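Local structure of agmatine ureohydrolase (Thermoplasma volcanium GSS1, 3PZL) at residues Tyr75-Leu80 / Tyr300-Ile305; Arg256-Leu261 / Ala287-Val292. The protein binds two manganese ions per subunit and probably hydrolyses agmatine to putrescine and urea. All coordinates share one frame; numbering follows the deposited sequence.

After strand 37-42 and helix 57-65, the chain reaches 75-80, the turn and second strand of a small antiparallel hairpin. It then builds most of the parallel sheet before helix 251-261 supplies the first half of contact 2. Strand 265-271 follows, and helix 281-303 returns alongside: its 287-292 part closes contact 2 and its C-terminal end closes contact 1. The short loop of contact 2 therefore lies wholly within the long one of contact 1. The two meet directly, since the Y75 hydroxyl packs on E259 and V292, and L79 packs on Q291. Contact 1 ties the hairpin to the end of the last helix; contact 2 joins that helix to 251-261, and both pack on strand 265-271.

Contact 1 of 2, residues Tyr75-Leu80 / Tyr300-Ile305; sequences YGIDLL and YYKEHI
The last turn of helix 281-303 passes the G76-I77 corner at a distance, I77 and K302 having the nearest CA atoms at 9.1 Å; G76, with its positive phi (62°), and I77 both face E72, a G1 beta bulge. Across this gap reaches a single long side chain, K302. Its CG stands anti to the backbone N (chi1 171°) and the chain bends at chi3 (-89°), which brings the ammonium group to the corner. There K302 NZ gives a weak hydrogen bond to G76 O, 3.2 Å away. I77 comes to meet it tip to tip, its CD1 lying 4.0 Å from K302 CE. The strand continues into an Asx turn: D78 OD1 accepts from L80 N, which comes in from well above the carboxylate plane, while OD2 forms a salt bridge with R186 of the second subunit. On the helix, Y301 OH bonds to Y263 O and the Y300 ring stacks with that of Y263. With one weak bond to a neutral carbonyl and one methyl contact, K302 probably makes a light link between these two segments, away from the manganese site; Y75 and L79 give the hairpin its apolar hold on helix 281-303 further back.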
loop_
_atom_site.group_PDB
_atom_site.type_symbol
_atom_site.label_atom_id
_atom_site.label_comp_id
_atom_site.label_asym_id
_atom_site.label_seq_id
_atom_site.Cartn_x
_atom_site.Cartn_y
_atom_site.Cartn_z
ATOM N N TYR B 75 3.247 -12.471 33.079
ATOM C CA TYR B 75 4.275 -13.282 33.708
ATOM C C TYR B 75 4.911 -12.607 34.917
ATOM O O TYR B 75 5.575 -13.245 35.711
ATOM C CB TYR B 75 5.299 -13.678 32.675
ATOM C CG TYR B 75 4.694 -14.457 31.528
ATOM C CD1 TYR B 75 4.349 -15.800 31.671
ATOM C CD2 TYR B 75 4.475 -13.855 30.303
ATOM C CE1 TYR B 75 3.790 -16.519 30.621
ATOM C CE2 TYR B 75 3.930 -14.546 29.245
ATOM C CZ TYR B 75 3.591 -15.882 29.404
ATOM O OH TYR B 75 3.035 -16.564 28.331
ATOM N N GLY B 76 4.665 -11.311 35.057
ATOM C CA GLY B 76 5.208 -10.551 36.159
ATOM C C GLY B 76 6.710 -10.540 36.120
ATOM O O GLY B 76 7.344 -10.737 37.144
ATOM N N ILE B 77 7.257 -10.313 34.929
ATOM C CA ILE B 77 8.686 -10.318 34.681
ATOM C C ILE B 77 9.071 -9.055 33.952
ATOM O O ILE B 77 8.499 -8.735 32.899
ATOM C CB ILE B 77 9.074 -11.502 33.805
ATOM C CG1 ILE B 77 8.867 -12.810 34.583
ATOM C CG2 ILE B 77 10.514 -11.352 33.257
ATOM C CD1 ILE B 77 9.812 -12.969 35.799
ATOM N N ASP B 78 10.047 -8.348 34.527
ATOM C CA ASP B 78 10.628 -7.152 33.927
ATOM C C ASP B 78 11.780 -7.573 33.002
ATOM O O ASP B 78 12.800 -8.116 33.445
ATOM C CB ASP B 78 11.102 -6.193 35.028
ATOM C CG ASP B 78 11.847 -4.983 34.488
ATOM O OD1 ASP B 78 11.690 -4.632 33.292
ATOM O OD2 ASP B 78 12.594 -4.367 35.284
ATOM N N LEU B 79 11.604 -7.314 31.710
ATOM C CA LEU B 79 12.568 -7.745 30.712
ATOM C C LEU B 79 13.878 -6.976 30.764
ATOM O O LEU B 79 14.914 -7.496 30.377
ATOM C CB LEU B 79 11.933 -7.668 29.340
ATOM C CG LEU B 79 10.798 -8.674 29.187
ATOM C CD1 LEU B 79 9.997 -8.319 27.971
ATOM C CD2 LEU B 79 11.329 -10.096 29.061
ATOM N N LEU B 80 13.811 -5.746 31.271
ATOM C CA LEU B 80 14.965 -4.893 31.446
ATOM C C LEU B 80 15.950 -5.503 32.422
ATOM O O LEU B 80 17.159 -5.255 32.344
ATOM C CB LEU B 80 14.521 -3.525 31.958
ATOM C CG LEU B 80 14.423 -2.441 30.891
ATOM C CD1 LEU B 80 14.132 -1.089 31.516
ATOM C CD2 LEU B 80 15.728 -2.413 30.074
ATOM N N TYR B 300 9.666 -19.181 35.428
ATOM C CA TYR B 300 9.940 -20.510 35.913
ATOM C C TYR B 300 11.104 -20.463 36.886
ATOM O O TYR B 300 11.011 -21.017 37.984
ATOM C CB TYR B 300 10.192 -21.510 34.766
ATOM C CG TYR B 300 10.372 -22.925 35.260
ATOM C CD1 TYR B 300 9.292 -23.781 35.388
ATOM C CD2 TYR B 300 11.624 -23.395 35.633
ATOM C CE1 TYR B 300 9.461 -25.073 35.868
ATOM C CE2 TYR B 300 11.802 -24.672 36.109
ATOM C CZ TYR B 300 10.726 -25.507 36.222
ATOM O OH TYR B 300 10.920 -26.792 36.702
ATOM N N TYR B 301 12.178 -19.785 36.495
ATOM C CA TYR B 301 13.382 -19.711 37.329
ATOM C C TYR B 301 13.278 -18.810 38.536
ATOM O O TYR B 301 14.095 -18.902 39.438
ATOM C CB TYR B 301 14.645 -19.448 36.498
ATOM C CG TYR B 301 14.824 -20.604 35.540
ATOM C CD1 TYR B 301 15.438 -21.814 35.954
ATOM C CD2 TYR B 301 14.281 -20.540 34.236
ATOM C CE1 TYR B 301 15.551 -22.899 35.072
ATOM C CE2 TYR B 301 14.384 -21.602 33.349
ATOM C CZ TYR B 301 15.016 -22.787 33.764
ATOM O OH TYR B 301 15.126 -23.849 32.870
ATOM N N LYS B 302 12.254 -17.966 38.570
ATOM C CA LYS B 302 11.981 -17.160 39.751
ATOM C C LYS B 302 11.118 -17.970 40.716
ATOM O O LYS B 302 11.239 -17.848 41.919
ATOM C CB LYS B 302 11.298 -15.842 39.364
ATOM C CG LYS B 302 10.784 -15.037 40.556
ATOM C CD LYS B 302 9.710 -14.008 40.179
ATOM C CE LYS B 302 10.334 -12.666 39.786
ATOM N NZ LYS B 302 9.254 -11.643 39.541
ATOM N N GLU B 303 10.253 -18.814 40.177
ATOM C CA GLU B 303 9.417 -19.663 41.009
ATOM C C GLU B 303 10.157 -20.913 41.510
ATOM O O GLU B 303 10.091 -21.232 42.700
ATOM C CB GLU B 303 8.153 -20.073 40.260
ATOM C CG GLU B 303 7.041 -19.033 40.279
ATOM C CD GLU B 303 5.854 -19.442 39.385
ATOM O OE1 GLU B 303 5.932 -20.517 38.714
ATOM O OE2 GLU B 303 4.846 -18.691 39.340
ATOM N N HIS B 304 10.840 -21.626 40.607
ATOM C CA HIS B 304 11.397 -22.934 40.939
ATOM C C HIS B 304 12.934 -22.962 40.985
ATOM O O HIS B 304 13.535 -24.007 40.721
ATOM C CB HIS B 304 10.848 -24.007 39.984
ATOM C CG HIS B 304 9.354 -23.954 39.779
ATOM N ND1 HIS B 304 8.446 -24.084 40.805
ATOM C CD2 HIS B 304 8.613 -23.807 38.654
ATOM C CE1 HIS B 304 7.213 -24.007 40.328
ATOM N NE2 HIS B 304 7.285 -23.837 39.022
ATOM N N ILE B 305 13.569 -21.822 41.322
ATOM C CA ILE B 305 15.053 -21.721 41.477
ATOM C C ILE B 305 15.566 -20.339 41.955
ATOM O O ILE B 305 15.154 -19.816 43.007
ATOM C CB ILE B 305 15.773 -22.137 40.176
#

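Contact 2 of 2, residues Arg256-Leu261 / Ala287-Val292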
loop_
_atom_site.group_PDB
_atom_site.type_symbol
_atom_site.label_atom_id
_atom_site.label_comp_id
_atom_site.label_asym_id
_atom_site.label_seq_id
_atom_site.Cartn_x
_atom_site.Cartn_y
_atom_site.Cartn_z
ATOM N N ARG B 256 1.016 -20.517 23.876
ATOM C CA ARG B 256 0.875 -21.567 24.866
ATOM C C ARG B 256 1.996 -22.571 24.707
ATOM O O ARG B 256 2.548 -23.047 25.676
ATOM C CB ARG B 256 -0.515 -22.213 24.747
ATOM C CG ARG B 256 -0.809 -23.304 25.746
ATOM C CD ARG B 256 -0.934 -22.794 27.168
ATOM N NE ARG B 256 -1.112 -23.903 28.094
ATOM C CZ ARG B 256 -1.202 -23.784 29.412
ATOM N NH1 ARG B 256 -1.098 -22.595 29.976
ATOM N NH2 ARG B 256 -1.352 -24.869 30.165
ATOM N N LEU B 257 2.348 -22.881 23.477
ATOM C CA LEU B 257 3.472 -23.778 23.221
ATOM C C LEU B 257 4.771 -23.274 23.847
ATOM O O LEU B 257 5.554 -24.048 24.377
ATOM C CB LEU B 257 3.677 -24.039 21.714
ATOM C CG LEU B 257 4.746 -25.123 21.405
ATOM C CD1 LEU B 257 4.479 -25.937 20.206
ATOM C CD2 LEU B 257 6.085 -24.519 21.265
ATOM N N ILE B 258 4.974 -21.971 23.804
ATOM C CA ILE B 258 6.190 -21.365 24.277
ATOM C C ILE B 258 6.161 -21.220 25.782
ATOM O O ILE B 258 7.092 -21.640 26.468
ATOM C CB ILE B 258 6.414 -20.007 23.586
ATOM C CG1 ILE B 258 6.552 -20.218 22.060
ATOM C CG2 ILE B 258 7.633 -19.311 24.153
ATOM C CD1 ILE B 258 6.521 -18.981 21.240
ATOM N N GLU B 259 5.099 -20.604 26.289
ATOM C CA GLU B 259 4.805 -20.519 27.733
ATOM C C GLU B 259 5.253 -21.837 28.428
ATOM O O GLU B 259 6.087 -21.837 29.329
ATOM C CB GLU B 259 3.286 -20.386 27.861
ATOM C CG GLU B 259 2.753 -19.555 28.950
ATOM C CD GLU B 259 1.223 -19.641 29.060
ATOM O OE1 GLU B 259 0.622 -20.702 28.791
ATOM O OE2 GLU B 259 0.598 -18.628 29.423
ATOM N N ARG B 260 4.704 -22.952 27.944
ATOM C CA ARG B 260 4.830 -24.256 28.555
ATOM C C ARG B 260 6.190 -24.947 28.369
ATOM O O ARG B 260 6.531 -25.827 29.133
ATOM C CB ARG B 260 3.734 -25.146 27.982
ATOM C CG ARG B 260 2.330 -24.852 28.493
ATOM C CD ARG B 260 2.135 -25.266 29.957
ATOM N NE ARG B 260 2.706 -26.578 30.290
ATOM C CZ ARG B 260 2.266 -27.752 29.816
ATOM N NH1 ARG B 260 1.249 -27.821 28.951
ATOM N NH2 ARG B 260 2.868 -28.876 30.186
ATOM N N LEU B 261 6.958 -24.533 27.373
ATOM C CA LEU B 261 8.180 -25.225 27.010
ATOM C C LEU B 261 9.493 -24.437 27.142
ATOM O O LEU B 261 10.565 -24.984 26.892
ATOM C CB LEU B 261 8.047 -25.756 25.583
ATOM C CG LEU B 261 7.652 -27.209 25.378
ATOM C CD1 LEU B 261 6.832 -27.788 26.517
ATOM C CD2 LEU B 261 6.897 -27.343 24.092
ATOM N N ALA B 287 7.582 -9.998 17.771
ATOM C CA ALA B 287 8.245 -9.406 18.922
ATOM C C ALA B 287 7.576 -9.821 20.208
ATOM O O ALA B 287 8.254 -10.039 21.227
ATOM C CB ALA B 287 8.228 -7.957 18.831
ATOM N N LYS B 288 6.254 -9.924 20.192
ATOM C CA LYS B 288 5.538 -10.379 21.373
ATOM C C LYS B 288 5.902 -11.837 21.736
ATOM O O LYS B 288 6.194 -12.172 22.870
ATOM C CB LYS B 288 4.039 -10.224 21.136
ATOM C CG LYS B 288 3.213 -10.324 22.339
ATOM C CD LYS B 288 3.644 -9.263 23.348
ATOM C CE LYS B 288 3.340 -9.727 24.741
ATOM N NZ LYS B 288 3.382 -8.564 25.680
ATOM N N LEU B 289 5.923 -12.700 20.737
ATOM C CA LEU B 289 6.368 -14.087 20.909
ATOM C C LEU B 289 7.766 -14.202 21.515
ATOM O O LEU B 289 8.062 -15.154 22.232
ATOM C CB LEU B 289 6.321 -14.819 19.574
ATOM C CG LEU B 289 4.924 -15.241 19.111
ATOM C CD1 LEU B 289 5.047 -15.845 17.723
ATOM C CD2 LEU B 289 4.232 -16.209 20.097
ATOM N N LEU B 290 8.626 -13.229 21.241
ATOM C CA LEU B 290 9.973 -13.244 21.813
ATOM C C LEU B 290 9.935 -12.795 23.269
ATOM O O LEU B 290 10.730 -13.248 24.073
ATOM C CB LEU B 290 10.914 -12.354 20.983
ATOM C CG LEU B 290 12.079 -11.688 21.690
ATOM C CD1 LEU B 290 13.108 -12.741 21.945
ATOM C CD2 LEU B 290 12.615 -10.596 20.810
ATOM N N GLN B 291 9.017 -11.896 23.600
ATOM C CA GLN B 291 8.861 -11.482 24.975
ATOM C C GLN B 291 8.362 -12.664 25.758
ATOM O O GLN B 291 8.869 -12.967 26.841
ATOM C CB GLN B 291 7.856 -10.342 25.100
ATOM C CG GLN B 291 8.411 -8.982 24.755
ATOM C CD GLN B 291 7.623 -7.864 25.401
ATOM O OE1 GLN B 291 6.379 -7.910 25.500
ATOM N NE2 GLN B 291 8.342 -6.846 25.854
ATOM N N VAL B 292 7.372 -13.345 25.189
ATOM C CA VAL B 292 6.741 -14.478 25.836
ATOM C C VAL B 292 7.742 -15.595 26.170
ATOM O O VAL B 292 7.675 -16.202 27.236
ATOM C CB VAL B 292 5.564 -15.005 24.984
ATOM C CG1 VAL B 292 5.214 -16.451 25.322
ATOM C CG2 VAL B 292 4.380 -14.134 25.181
#
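I258 turns CG2 anti to its own nitrogen and CG1 anti to its carbonyl carbon (chi1 -61°), and the extended chain carries CD1 on, so one side chain offers two separate methyl groups to helix 281-303. V292 answers the first: with CG1 anti to the backbone N (chi1 159°), that methyl lies 3.9 Å from I258 CG2 and also close to I258 CB. L289, one turn earlier, meets the second, its CD2 standing 3.8 Å from I258 CD1. Both residues cross I258 at about a right angle, so each contact is made through a branch rather than along the length of a side chain. V292 CG1 also comes within 4.3 Å of the backbone N of E259. No hydrogen bond joins the two segments; polar groups pair within each one. R256 NH1 forms a salt bridge with E259 OE1 at 2.8 Å, arriving on the syn side but tilted from the carboxylate plane, and R256 NE has a second acid, D211. On the other helix K288 NZ bonds to Q291 OE1 nearly head-on and also pairs with E72. The axes of 256-261 and 287-292 come within 9.8 Å and run nearly parallel (21°). In this alpha/beta fold of the arginase family, helix 251-261 is the beta-alpha-beta crossover between adjacent parallel strands 223-229 and 265-271, and helix 281-303 follows the latter. I258 rests on F268 and L290 on I270 of strand 265-271, so contact 2 packs two neighbouring helices of one layer, with helix 202-220 flanking 256-261 through I214.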